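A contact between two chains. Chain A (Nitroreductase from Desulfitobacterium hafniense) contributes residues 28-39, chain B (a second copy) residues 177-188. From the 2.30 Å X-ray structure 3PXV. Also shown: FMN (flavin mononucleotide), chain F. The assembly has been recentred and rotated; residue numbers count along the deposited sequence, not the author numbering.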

# COMPACT_ATOMS: atom_id res chain seq x y z
N LEU A 28 -21.91 2.27 -4.55
CA LEU A 28 -20.52 2.41 -4.96
C LEU A 28 -19.60 2.55 -3.72
O LEU A 28 -18.54 1.90 -3.64
CB LEU A 28 -20.35 3.61 -5.90
CG LEU A 28 -20.87 3.42 -7.33
CD1 LEU A 28 -21.11 4.73 -8.08
CD2 LEU A 28 -19.91 2.57 -8.11
N LEU A 29 -19.99 3.39 -2.77
CA LEU A 29 -19.20 3.57 -1.56
C LEU A 29 -18.99 2.24 -0.84
O LEU A 29 -17.88 1.95 -0.40
CB LEU A 29 -19.86 4.58 -0.61
CG LEU A 29 -19.82 6.03 -1.09
CD1 LEU A 29 -20.59 6.96 -0.14
CD2 LEU A 29 -18.36 6.46 -1.25
N GLN A 30 -20.04 1.43 -0.76
CA GLN A 30 -19.98 0.16 -0.06
C GLN A 30 -19.04 -0.81 -0.76
O GLN A 30 -18.39 -1.59 -0.10
CB GLN A 30 -21.37 -0.44 0.13
CG GLN A 30 -21.39 -1.73 0.95
CD GLN A 30 -20.73 -1.60 2.35
OE1 GLN A 30 -20.93 -0.61 3.06
NE2 GLN A 30 -19.95 -2.61 2.74
N ALA A 31 -18.97 -0.75 -2.09
CA ALA A 31 -18.10 -1.61 -2.85
C ALA A 31 -16.62 -1.25 -2.61
O ALA A 31 -15.78 -2.14 -2.43
CB ALA A 31 -18.46 -1.53 -4.36
N ILE A 32 -16.32 0.05 -2.61
CA ILE A 32 -14.97 0.55 -2.31
C ILE A 32 -14.55 0.17 -0.88
O ILE A 32 -13.45 -0.34 -0.66
CB ILE A 32 -14.88 2.09 -2.48
CG1 ILE A 32 -15.19 2.51 -3.92
CG2 ILE A 32 -13.47 2.60 -2.13
CD1 ILE A 32 -15.34 4.08 -4.11
N ALA A 33 -15.45 0.40 0.08
CA ALA A 33 -15.22 0.04 1.49
C ALA A 33 -14.95 -1.48 1.68
O ALA A 33 -14.07 -1.87 2.43
CB ALA A 33 -16.38 0.52 2.36
N GLU A 34 -15.69 -2.32 0.95
CA GLU A 34 -15.52 -3.79 1.00
C GLU A 34 -14.17 -4.22 0.42
O GLU A 34 -13.55 -5.17 0.92
CB GLU A 34 -16.65 -4.46 0.22
CG GLU A 34 -16.51 -5.98 -0.01
CD GLU A 34 -16.70 -6.81 1.26
OE1 GLU A 34 -17.31 -6.31 2.23
OE2 GLU A 34 -16.26 -7.97 1.26
N ALA A 35 -13.75 -3.57 -0.66
CA ALA A 35 -12.43 -3.83 -1.26
C ALA A 35 -11.38 -3.49 -0.22
O ALA A 35 -10.47 -4.26 0.01
CB ALA A 35 -12.22 -3.00 -2.52
N ALA A 36 -11.54 -2.34 0.42
CA ALA A 36 -10.58 -1.93 1.42
C ALA A 36 -10.34 -3.00 2.49
O ALA A 36 -9.19 -3.30 2.79
CB ALA A 36 -11.00 -0.60 2.07
N ILE A 37 -11.39 -3.55 3.08
CA ILE A 37 -11.19 -4.55 4.15
C ILE A 37 -10.64 -5.91 3.65
O ILE A 37 -10.32 -6.78 4.44
CB ILE A 37 -12.46 -4.77 5.00
CG1 ILE A 37 -13.62 -5.23 4.12
CG2 ILE A 37 -12.83 -3.47 5.77
CD1 ILE A 37 -14.74 -5.77 4.90
N GLN A 38 -10.54 -6.06 2.34
CA GLN A 38 -9.92 -7.22 1.69
C GLN A 38 -8.40 -6.99 1.48
O GLN A 38 -7.73 -7.83 0.90
CB GLN A 38 -10.62 -7.51 0.36
CG GLN A 38 -12.08 -8.03 0.50
CD GLN A 38 -12.90 -7.84 -0.77
OE1 GLN A 38 -12.46 -7.16 -1.69
NE2 GLN A 38 -14.12 -8.43 -0.82
N ALA A 39 -7.88 -5.85 1.94
CA ALA A 39 -6.45 -5.59 1.86
C ALA A 39 -5.72 -6.57 2.80
O ALA A 39 -6.19 -6.88 3.90
CB ALA A 39 -6.13 -4.16 2.25
N PRO B 177 -8.60 -16.42 1.00
CA PRO B 177 -8.11 -15.19 1.60
C PRO B 177 -8.75 -14.98 2.98
O PRO B 177 -9.71 -15.64 3.31
CB PRO B 177 -8.55 -14.10 0.63
CG PRO B 177 -9.53 -14.76 -0.30
CD PRO B 177 -9.32 -16.22 -0.26
N HIS B 178 -8.20 -14.07 3.77
CA HIS B 178 -8.75 -13.72 5.06
C HIS B 178 -10.19 -13.24 4.85
O HIS B 178 -10.51 -12.63 3.82
CB HIS B 178 -7.91 -12.62 5.72
CG HIS B 178 -8.06 -11.27 5.08
ND1 HIS B 178 -7.41 -10.92 3.92
CD2 HIS B 178 -8.79 -10.19 5.45
CE1 HIS B 178 -7.73 -9.68 3.60
NE2 HIS B 178 -8.57 -9.21 4.50
N VAL B 179 -11.05 -13.54 5.81
CA VAL B 179 -12.44 -13.12 5.73
C VAL B 179 -12.47 -11.61 5.93
O VAL B 179 -11.87 -11.10 6.88
CB VAL B 179 -13.31 -13.65 6.89
CG1 VAL B 179 -14.76 -13.94 6.41
CG2 VAL B 179 -12.70 -14.85 7.48
N PRO B 180 -13.16 -10.90 5.05
CA PRO B 180 -13.31 -9.48 5.30
C PRO B 180 -14.08 -9.23 6.61
O PRO B 180 -15.13 -9.84 6.85
CB PRO B 180 -14.13 -9.01 4.11
CG PRO B 180 -13.87 -9.97 3.06
CD PRO B 180 -13.70 -11.29 3.74
N ASP B 181 -13.52 -8.38 7.48
CA ASP B 181 -14.17 -7.99 8.72
C ASP B 181 -15.04 -6.77 8.42
O ASP B 181 -14.53 -5.68 8.36
CB ASP B 181 -13.12 -7.64 9.77
CG ASP B 181 -13.72 -7.36 11.14
OD1 ASP B 181 -14.97 -7.27 11.29
OD2 ASP B 181 -12.92 -7.26 12.09
N LYS B 182 -16.32 -6.97 8.17
CA LYS B 182 -17.23 -5.87 7.88
C LYS B 182 -17.37 -4.86 9.03
O LYS B 182 -17.71 -3.72 8.81
CB LYS B 182 -18.62 -6.40 7.48
CG LYS B 182 -18.64 -7.11 6.13
CD LYS B 182 -20.05 -7.62 5.79
CE LYS B 182 -20.10 -8.44 4.50
NZ LYS B 182 -21.47 -9.04 4.25
N ASP B 183 -17.09 -5.29 10.27
CA ASP B 183 -17.14 -4.39 11.44
C ASP B 183 -16.07 -3.29 11.41
O ASP B 183 -16.16 -2.35 12.19
CB ASP B 183 -17.09 -5.20 12.75
CG ASP B 183 -18.37 -6.02 12.99
OD1 ASP B 183 -19.46 -5.53 12.58
OD2 ASP B 183 -18.30 -7.13 13.59
N LYS B 184 -15.07 -3.40 10.52
CA LYS B 184 -14.06 -2.35 10.40
C LYS B 184 -14.48 -1.19 9.47
O LYS B 184 -13.74 -0.24 9.30
CB LYS B 184 -12.72 -2.95 9.98
CG LYS B 184 -12.12 -3.85 11.07
CD LYS B 184 -10.67 -4.07 10.79
CE LYS B 184 -10.02 -4.88 11.92
NZ LYS B 184 -10.49 -6.27 11.88
N ILE B 185 -15.67 -1.27 8.89
CA ILE B 185 -16.19 -0.20 8.05
C ILE B 185 -17.31 0.51 8.79
O ILE B 185 -18.28 -0.15 9.20
CB ILE B 185 -16.88 -0.75 6.78
CG1 ILE B 185 -15.88 -1.45 5.87
CG2 ILE B 185 -17.61 0.39 6.06
CD1 ILE B 185 -16.54 -2.37 4.83
N THR B 186 -17.18 1.82 8.98
CA THR B 186 -18.28 2.62 9.53
C THR B 186 -18.50 3.80 8.59
O THR B 186 -17.66 4.08 7.74
CB THR B 186 -17.99 3.16 10.94
OG1 THR B 186 -16.70 3.76 10.93
CG2 THR B 186 -18.04 2.04 11.98
N TYR B 187 -19.64 4.48 8.77
CA TYR B 187 -20.00 5.64 7.98
C TYR B 187 -20.22 6.87 8.86
O TYR B 187 -20.83 6.77 9.89
CB TYR B 187 -21.27 5.34 7.22
CG TYR B 187 -21.07 4.41 6.07
CD1 TYR B 187 -20.91 3.04 6.26
CD2 TYR B 187 -21.08 4.89 4.77
CE1 TYR B 187 -20.73 2.18 5.20
CE2 TYR B 187 -20.89 4.03 3.69
CZ TYR B 187 -20.72 2.70 3.91
OH TYR B 187 -20.55 1.89 2.82
N VAL B 188 -19.67 8.01 8.48
CA VAL B 188 -19.92 9.25 9.22
C VAL B 188 -20.79 10.09 8.27
O VAL B 188 -20.30 10.69 7.31
CB VAL B 188 -18.64 9.95 9.62
CG1 VAL B 188 -18.96 11.23 10.42
CG2 VAL B 188 -17.77 8.98 10.44
N1 FMN F . 3.11 -13.96 5.44
C2 FMN F . 4.16 -14.84 5.61
O2 FMN F . 4.00 -16.06 5.59
N3 FMN F . 5.42 -14.35 5.81
C4 FMN F . 5.67 -13.00 5.85
O4 FMN F . 6.82 -12.63 6.04
C4A FMN F . 4.61 -12.11 5.67
N5 FMN F . 4.80 -10.76 5.70
C5A FMN F . 3.81 -9.91 5.26
C6 FMN F . 4.11 -8.56 5.04
C7 FMN F . 3.13 -7.68 4.60
C7M FMN F . 3.50 -6.26 4.38
C8 FMN F . 1.84 -8.15 4.39
C8M FMN F . 0.76 -7.25 3.92
C9 FMN F . 1.54 -9.50 4.60
C9A FMN F . 2.53 -10.39 5.05
N10 FMN F . 2.26 -11.73 5.28
C10 FMN F . 3.32 -12.60 5.46
C1' FMN F . 0.99 -12.31 4.74
C2' FMN F . -0.13 -12.10 5.75
O2' FMN F . 0.01 -13.08 6.76
C3' FMN F . -1.48 -12.19 5.05
O3' FMN F . -1.61 -11.17 4.08
C4' FMN F . -2.61 -12.05 6.05
O4' FMN F . -2.51 -13.14 6.91
C5' FMN F . -3.98 -12.02 5.39
O5' FMN F . -4.18 -13.19 4.62
P FMN F . -4.38 -13.11 3.03
O1P FMN F . -4.37 -14.52 2.52
O2P FMN F . -3.25 -12.33 2.33
O3P FMN F . -5.71 -12.48 2.84
O HOH W 1 -10.86 -7.59 7.10

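A protein interface is often held by a few directional polar contacts set at the ends of an apolar strip, and the contact between these two copies of the nitroreductase is a compact example. A helix of chain A, already under way at Leu28(A), runs against a segment of chain B that begins as an extended loop, makes a short 3-10 turn and finishes as strand 185-188. The helix and strand directions lie at 142°, so ascending chain B means, broadly, descending chain A.

The walk starts at His178(B), whose imidazole works in two directions at once. Its ND1 donates to O3P of the flavin mononucleotide at 2.5 Å, and its backbone N donates to the same O3P at 3.1 Å. NE2 donates to the backbone O of Ile37(A) at 3.0 Å, with an angle of 162°; this carbonyl can only accept, so both nitrogens carry protons. A ring donating from both nitrogens is formally cationic, a state well suited to a neighbouring phosphate. The imidazole thus links the cofactor phosphate to the main chain of the other copy. Two further carbonyls gather near its CE1, O of Gln38(A) at 3.3 Å and O of Ala39(A) at 3.2 Å, the first near the ring plane.

Val179(B) turns away, and Pro180(B) turns back toward the helix. The CB of Pro180(B) meets CD1 of Ile37(A) at 3.4 Å, while its CG lies 3.7 Å from CG of Gln38(A) and 3.6 Å from OE2 of Glu34(A). At Asp181(B) the main chain takes over: its N donates to a water 2.8 Å away, and that water donates to O of Ile37(A), also at 2.8 Å. One carbonyl therefore accepts from both the histidine and the water. The side chain of Asp181(B) serves its own chain, forming a salt bridge from OD2 to NZ of Lys184(B) at 2.6 Å and accepting a weak bond at OD1 from N of Asp183(B) at 3.1 Å. The end of Lys184(B) leads off from the other stretch, to this salt bridge, although its CB remains 4.2 Å from CG2 of Ile37(A).

Ile185(B) opens the strand and extends the apolar strip. Its CG1 packs 3.7 Å from CG2 of Ile37(A), and its CD1 reaches CB of Ala33(A) at 3.8 Å. The small alanine lies where the backbones come near, with the CA atoms of Ala33(A) and Ile185(B) 6.6 Å apart. Ile37(A), the residue most covered by the other stretch, meets Pro180(B) with CD1 and Ile185(B) with both CG2 and CD1.

Thr186(B) is out of reach, as strand alternation leads one to expect, and Tyr187(B) points toward the helix again. Its OH donates to OE1 of Gln30(A) across a short 2.5 Å. The amide oxygen lies near the ring plane, while CE2 of the ring approaches CB of Leu29(A) at 4.5 Å. Polar contacts thus bracket the apolar strip, with histidine at one end and tyrosine at the other.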